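Local coordinates for protein purine nucleoside phosphorylase (Schistosoma mansoni, PDB 6BI9) that probably catalyses the reversible phosphorolysis of purine nucleosides such as inosine and guanosine to free base and ribose 1-phosphate, at residues 116-121 with 240-245; 120-125 with 217-222. All coordinates share one frame; numbering follows the deposited sequence.

Interaction 1 (116-121 with 240-245); sequences TNLAGG and VSLIAN. With DS7 (1,2,5-trimethyl-1H-pyrrole-3-carboxylic acid), chain G.
Ala119, Leu242 and Val240 give up the most surface where strands 112-121 and 236-246 run parallel. Ala119 is held through both peptide atoms: Ala119 N donates to Leu242 O (3.0 Å) and Ala119 O accepts from Ala244 N. Ala119 CB lies on the face of Ser241 and Ile243, 3.9 Å from Ser241 CB. On the other face Leu242, CG anti to the backbone N (chi1 170°), lies beside Leu118 and points the same way, the two CD2 methyls 3.7 Å apart. Val240 adds mainly its backbone: Val240 O takes Asn117 N at 3.1 Å, while its side chain packs on Phe277 of helix 259-283. Beside Ala119, Ser241 OG donates to a lone pair of Asn117 OD1, in the amide plane (2.7 Å). That bond leaves Asn117 ND2 to Thr223 OG1, so both ends of the amide are engaged and its rotation is probably fixed. At the strand ends Asn245 ND2 is hydrogen-bonded to Asp250 OD2. Five backbone hydrogen bonds thus set the parallel register, Ser241 with Asn117 adds the one side-chain hydrogen bond between the strands, and Asn245 OD1, without a polar partner, is left facing the ligand methyl C7 at 3.0 Å.

Interaction 2 (120-125 with 217-222); sequences GGINRK and DVVGMS. With DS7 (1,2,5-trimethyl-1H-pyrrole-3-carboxylic acid), chain G.
Asn123 reaches across to Asp217 just beyond the point where strand 112-121 stops pairing with strand 218-220. From the CB outward, Asn123 CB lies 3.6 Å from Asp217 OD1. CG stands anti to the backbone N (chi1 -172°), which carries the amide alongside the carboxylate, the two groups pointing the same way with their planes 37° apart. At the tip the amide divides its work. Asn123 ND2 donates to Asp217 OD1 at 3.0 Å in a nearly straight bond; the oxygen lies in the amide plane but is met on its anti side, with the donor out of the carboxylate plane. Asn123 OD1 turns back to its own chain and accepts from Lys125 N, closing an Asx turn. The amide is therefore fixed at both ends, and the other carboxylate oxygen, Asp217 OD2, accepts from Val193 N.

The backbone of Asp217 takes part as well. Asp217 O accepts from Ile122 N (2.9 Å) and Asn123 N (3.1 Å), both coming from the same face of the carbonyl plane, so one oxygen grips two successive peptides as the chain leaves the strand. Ile122 CB sits 3.4 Å from Asp217 O, and Ile122 CD1 meets Val219 CG1 at 4.1 Å, with Leu211 and Leu212 of helix 205-213 packed against this apolar pair.

Nearer the ligand, Gly120 and Val219 form an antiparallel hydrogen-bonded pair: Gly120 N gives to Val219 O at 2.8 Å, and Val219 N gives to Gly120 O. The next pair, Gly121 with Val218, is non-hydrogen-bonded. Together these contacts form a short antiparallel ladder that runs out into an Asx turn, at the edge of a ligand pocket in the mixed sheet of a phosphorylase-superfamily domain.

In the fold
Interactions 1 and 2 lie on two flanks of strand 112-121, with centres about 7 Å apart, and share Gly120 and Gly121. Strand 236-246 pairs with it in parallel and strand 218-220 antiparallel, all within one mixed sheet. The contacts also meet directly: Ala119 CB is 3.3 Å from Val219 O, and Ile243 CD1 packs 3.6 Å from Val218 CG1. Both reach the bound pyrrole carboxylic acid. Gly120 N lies 3.5 Å from the pyrrole nitrogen N of the ligand, and Gly220 CA is 3.1 Å from its carboxylate oxygen O1. Asn197 and Glu203 add hydrogen bonds to the ligand, whose position is consistent with a place in the substrate pocket.

Interaction 1 (116-121 with 240-245)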
loop_
_atom_site.group_PDB
_atom_site.type_symbol
_atom_site.label_atom_id
_atom_site.label_comp_id
_atom_site.label_asym_id
_atom_site.label_seq_id
_atom_site.Cartn_x
_atom_site.Cartn_y
_atom_site.Cartn_z
ATOM N N THR A 116 5.798 -1.308 23.865
ATOM C CA THR A 116 4.392 -1.662 24.110
ATOM C C THR A 116 3.449 -0.882 23.190
ATOM O O THR A 116 3.759 0.235 22.736
ATOM C CB THR A 116 3.966 -1.429 25.582
ATOM O OG1 THR A 116 4.077 -0.037 25.917
ATOM C CG2 THR A 116 4.806 -2.252 26.562
ATOM N N ASN A 117 2.275 -1.481 22.910
ATOM C CA ASN A 117 1.231 -0.817 22.136
ATOM C C ASN A 117 -0.146 -1.322 22.555
ATOM O O ASN A 117 -0.278 -2.288 23.315
ATOM C CB ASN A 117 1.422 -1.026 20.613
ATOM C CG ASN A 117 1.340 -2.498 20.188
ATOM O OD1 ASN A 117 0.343 -3.164 20.394
ATOM N ND2 ASN A 117 2.395 -2.991 19.543
ATOM N N LEU A 118 -1.171 -0.600 22.088
ATOM C CA LEU A 118 -2.563 -1.039 22.148
ATOM C C LEU A 118 -3.015 -1.600 20.798
ATOM O O LEU A 118 -2.695 -1.052 19.735
ATOM C CB LEU A 118 -3.453 0.127 22.573
ATOM C CG LEU A 118 -3.262 0.507 24.055
ATOM C CD1 LEU A 118 -3.396 1.998 24.246
ATOM C CD2 LEU A 118 -4.278 -0.227 24.859
ATOM N N ALA A 119 -3.792 -2.683 20.831
ATOM C CA ALA A 119 -4.163 -3.390 19.611
ATOM C C ALA A 119 -5.548 -4.012 19.711
ATOM O O ALA A 119 -6.084 -4.204 20.807
ATOM C CB ALA A 119 -3.149 -4.496 19.305
ATOM N N GLY A 120 -6.111 -4.363 18.552
ATOM C CA GLY A 120 -7.356 -5.141 18.501
ATOM C C GLY A 120 -7.098 -6.638 18.374
ATOM O O GLY A 120 -6.160 -7.076 17.704
ATOM N N GLY A 121 -7.931 -7.433 19.056
ATOM C CA GLY A 121 -7.805 -8.878 19.000
ATOM C C GLY A 121 -8.540 -9.484 17.818
ATOM O O GLY A 121 -9.705 -9.169 17.572
ATOM N N VAL A 240 5.165 -6.044 23.029
ATOM C CA VAL A 240 3.979 -6.570 23.726
ATOM C C VAL A 240 2.758 -5.714 23.372
ATOM O O VAL A 240 2.799 -4.480 23.496
ATOM C CB VAL A 240 4.191 -6.596 25.250
ATOM C CG1 VAL A 240 2.994 -7.230 25.967
ATOM C CG2 VAL A 240 5.464 -7.411 25.593
ATOM N N SER A 241 1.678 -6.362 22.929
ATOM C CA SER A 241 0.400 -5.684 22.693
ATOM C C SER A 241 -0.538 -5.871 23.894
ATOM O O SER A 241 -0.672 -6.983 24.416
ATOM C CB SER A 241 -0.294 -6.207 21.430
ATOM O OG SER A 241 0.375 -5.826 20.237
ATOM N N LEU A 242 -1.198 -4.778 24.314
ATOM C CA LEU A 242 -2.349 -4.819 25.221
ATOM C C LEU A 242 -3.629 -4.808 24.383
ATOM O O LEU A 242 -3.838 -3.902 23.559
ATOM C CB LEU A 242 -2.325 -3.628 26.191
ATOM C CG LEU A 242 -3.587 -3.410 27.040
ATOM C CD1 LEU A 242 -3.874 -4.598 27.945
ATOM C CD2 LEU A 242 -3.444 -2.132 27.897
ATOM N N ILE A 243 -4.479 -5.812 24.581
ATOM C CA ILE A 243 -5.670 -6.012 23.749
ATOM C C ILE A 243 -6.836 -5.160 24.248
ATOM O O ILE A 243 -7.296 -5.323 25.379
ATOM C CB ILE A 243 -6.059 -7.503 23.724
ATOM C CG1 ILE A 243 -4.902 -8.366 23.189
ATOM C CG2 ILE A 243 -7.344 -7.732 22.900
ATOM C CD1 ILE A 243 -4.420 -7.971 21.758
ATOM N N ALA A 244 -7.372 -4.285 23.376
ATOM C CA ALA A 244 -8.456 -3.400 23.789
ATOM C C ALA A 244 -9.833 -4.056 23.663
ATOM O O ALA A 244 -10.756 -3.706 24.401
ATOM C CB ALA A 244 -8.414 -2.111 22.966
ATOM N N ASN A 245 -9.978 -5.010 22.748
ATOM C CA ASN A 245 -11.270 -5.569 22.369
ATOM C C ASN A 245 -11.000 -6.782 21.494
ATOM O O ASN A 245 -9.879 -6.977 21.024
ATOM C CB ASN A 245 -12.118 -4.551 21.594
ATOM C CG ASN A 245 -11.527 -4.240 20.205
ATOM O OD1 ASN A 245 -10.342 -3.917 20.077
ATOM N ND2 ASN A 245 -12.346 -4.366 19.159
HETATM C C7 DS7 G . -8.775 -1.743 18.759
HETATM C C4 DS7 G . -6.180 -1.118 14.260
HETATM C C5 DS7 G . -7.810 -1.661 16.381
HETATM C C6 DS7 G . -8.988 -2.418 15.798
HETATM C C3 DS7 G . -6.638 -1.132 15.757
HETATM C C2 DS7 G . -5.901 -0.502 16.805
HETATM C C1 DS7 G . -6.603 -0.666 18.013
HETATM O O DS7 G . -6.922 -1.337 13.299
HETATM O O1 DS7 G . -5.022 -0.797 13.942
HETATM N N DS7 G . -7.787 -1.371 17.752
HETATM C C DS7 G . -6.220 -0.189 19.410
#

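Interaction 2 (120-125 with 217-222)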
loop_
_atom_site.group_PDB
_atom_site.type_symbol
_atom_site.label_atom_id
_atom_site.label_comp_id
_atom_site.label_asym_id
_atom_site.label_seq_id
_atom_site.Cartn_x
_atom_site.Cartn_y
_atom_site.Cartn_z
ATOM N N GLY A 120 -6.111 -4.363 18.552
ATOM C CA GLY A 120 -7.356 -5.141 18.501
ATOM C C GLY A 120 -7.098 -6.638 18.374
ATOM O O GLY A 120 -6.160 -7.076 17.704
ATOM N N GLY A 121 -7.931 -7.433 19.056
ATOM C CA GLY A 121 -7.805 -8.878 19.000
ATOM C C GLY A 121 -8.540 -9.484 17.818
ATOM O O GLY A 121 -9.705 -9.169 17.572
ATOM N N ILE A 122 -7.862 -10.377 17.107
ATOM C CA ILE A 122 -8.455 -11.160 16.017
ATOM C C ILE A 122 -8.672 -12.617 16.431
ATOM O O ILE A 122 -9.770 -13.158 16.288
ATOM C CB ILE A 122 -7.582 -11.081 14.745
ATOM C CG1 ILE A 122 -7.419 -9.630 14.253
ATOM C CG2 ILE A 122 -8.163 -11.947 13.648
ATOM C CD1 ILE A 122 -8.694 -8.913 13.799
ATOM N N ASN A 123 -7.637 -13.258 16.963
ATOM C CA ASN A 123 -7.734 -14.634 17.447
ATOM C C ASN A 123 -8.868 -14.765 18.461
ATOM O O ASN A 123 -9.031 -13.926 19.354
ATOM C CB ASN A 123 -6.385 -15.037 18.065
ATOM C CG ASN A 123 -6.311 -16.524 18.440
ATOM O OD1 ASN A 123 -7.137 -17.025 19.185
ATOM N ND2 ASN A 123 -5.297 -17.224 17.926
ATOM N N ARG A 124 -9.669 -15.819 18.321
ATOM C CA ARG A 124 -10.826 -15.939 19.199
ATOM C C ARG A 124 -10.449 -16.205 20.652
ATOM O O ARG A 124 -11.309 -16.075 21.523
ATOM C CB ARG A 124 -11.767 -17.023 18.666
ATOM C CG ARG A 124 -12.457 -16.586 17.371
ATOM C CD ARG A 124 -13.330 -17.678 16.772
ATOM N NE ARG A 124 -13.994 -17.239 15.545
ATOM C CZ ARG A 124 -15.123 -16.533 15.501
ATOM N NH1 ARG A 124 -15.738 -16.155 16.626
ATOM N NH2 ARG A 124 -15.637 -16.196 14.322
ATOM N N LYS A 125 -9.192 -16.540 20.955
ATOM C CA LYS A 125 -8.787 -16.764 22.343
ATOM C C LYS A 125 -8.476 -15.473 23.110
ATOM O O LYS A 125 -8.266 -15.540 24.329
ATOM C CB LYS A 125 -7.553 -17.672 22.395
ATOM C CG LYS A 125 -7.775 -19.088 21.887
ATOM C CD LYS A 125 -6.438 -19.789 21.690
ATOM C CE LYS A 125 -6.564 -21.042 20.838
ATOM N NZ LYS A 125 -5.230 -21.630 20.516
ATOM N N ASP A 217 -3.250 -12.678 14.424
ATOM C CA ASP A 217 -3.778 -12.796 15.775
ATOM C C ASP A 217 -4.213 -11.467 16.376
ATOM O O ASP A 217 -5.157 -11.444 17.169
ATOM C CB ASP A 217 -2.725 -13.438 16.694
ATOM C CG ASP A 217 -2.394 -14.883 16.292
ATOM O OD1 ASP A 217 -3.322 -15.714 16.238
ATOM O OD2 ASP A 217 -1.208 -15.182 16.016
ATOM N N VAL A 218 -3.517 -10.371 16.062
ATOM C CA VAL A 218 -3.815 -9.037 16.582
ATOM C C VAL A 218 -3.561 -8.050 15.439
ATOM O O VAL A 218 -2.835 -8.348 14.485
ATOM C CB VAL A 218 -2.964 -8.649 17.822
ATOM C CG1 VAL A 218 -3.048 -9.739 18.904
ATOM C CG2 VAL A 218 -1.533 -8.480 17.481
ATOM N N VAL A 219 -4.180 -6.864 15.531
ATOM C CA VAL A 219 -3.996 -5.788 14.547
ATOM C C VAL A 219 -3.767 -4.454 15.264
ATOM O O VAL A 219 -4.437 -4.134 16.261
ATOM C CB VAL A 219 -5.198 -5.700 13.565
ATOM C CG1 VAL A 219 -6.521 -5.487 14.298
ATOM C CG2 VAL A 219 -5.002 -4.608 12.501
ATOM N N GLY A 220 -2.817 -3.662 14.749
ATOM C CA GLY A 220 -2.631 -2.307 15.251
ATOM C C GLY A 220 -1.926 -1.396 14.261
ATOM O O GLY A 220 -1.562 -1.818 13.159
ATOM N N MET A 221 -1.715 -0.133 14.689
ATOM C CA MET A 221 -1.265 0.957 13.816
ATOM C C MET A 221 0.162 1.452 14.114
ATOM O O MET A 221 0.490 2.599 13.773
ATOM C CB MET A 221 -2.220 2.157 13.912
ATOM C CG MET A 221 -3.632 1.900 13.717
ATOM S SD MET A 221 -4.593 3.419 14.111
ATOM C CE MET A 221 -6.187 2.635 14.166
ATOM N N SER A 222 1.005 0.662 14.767
ATOM C CA SER A 222 2.318 1.135 15.205
ATOM C C SER A 222 3.312 -0.030 15.188
ATOM O O SER A 222 3.033 -1.121 14.664
ATOM C CB SER A 222 2.241 1.763 16.611
ATOM O OG SER A 222 2.000 0.751 17.578
HETATM C C7 DS7 G . -8.775 -1.743 18.759
HETATM C C4 DS7 G . -6.180 -1.118 14.260
HETATM C C5 DS7 G . -7.810 -1.661 16.381
HETATM C C6 DS7 G . -8.988 -2.418 15.798
HETATM C C3 DS7 G . -6.638 -1.132 15.757
HETATM C C2 DS7 G . -5.901 -0.502 16.805
HETATM C C1 DS7 G . -6.603 -0.666 18.013
HETATM O O DS7 G . -6.922 -1.337 13.299
HETATM O O1 DS7 G . -5.022 -0.797 13.942
HETATM N N DS7 G . -7.787 -1.371 17.752
HETATM C C DS7 G . -6.220 -0.189 19.410
#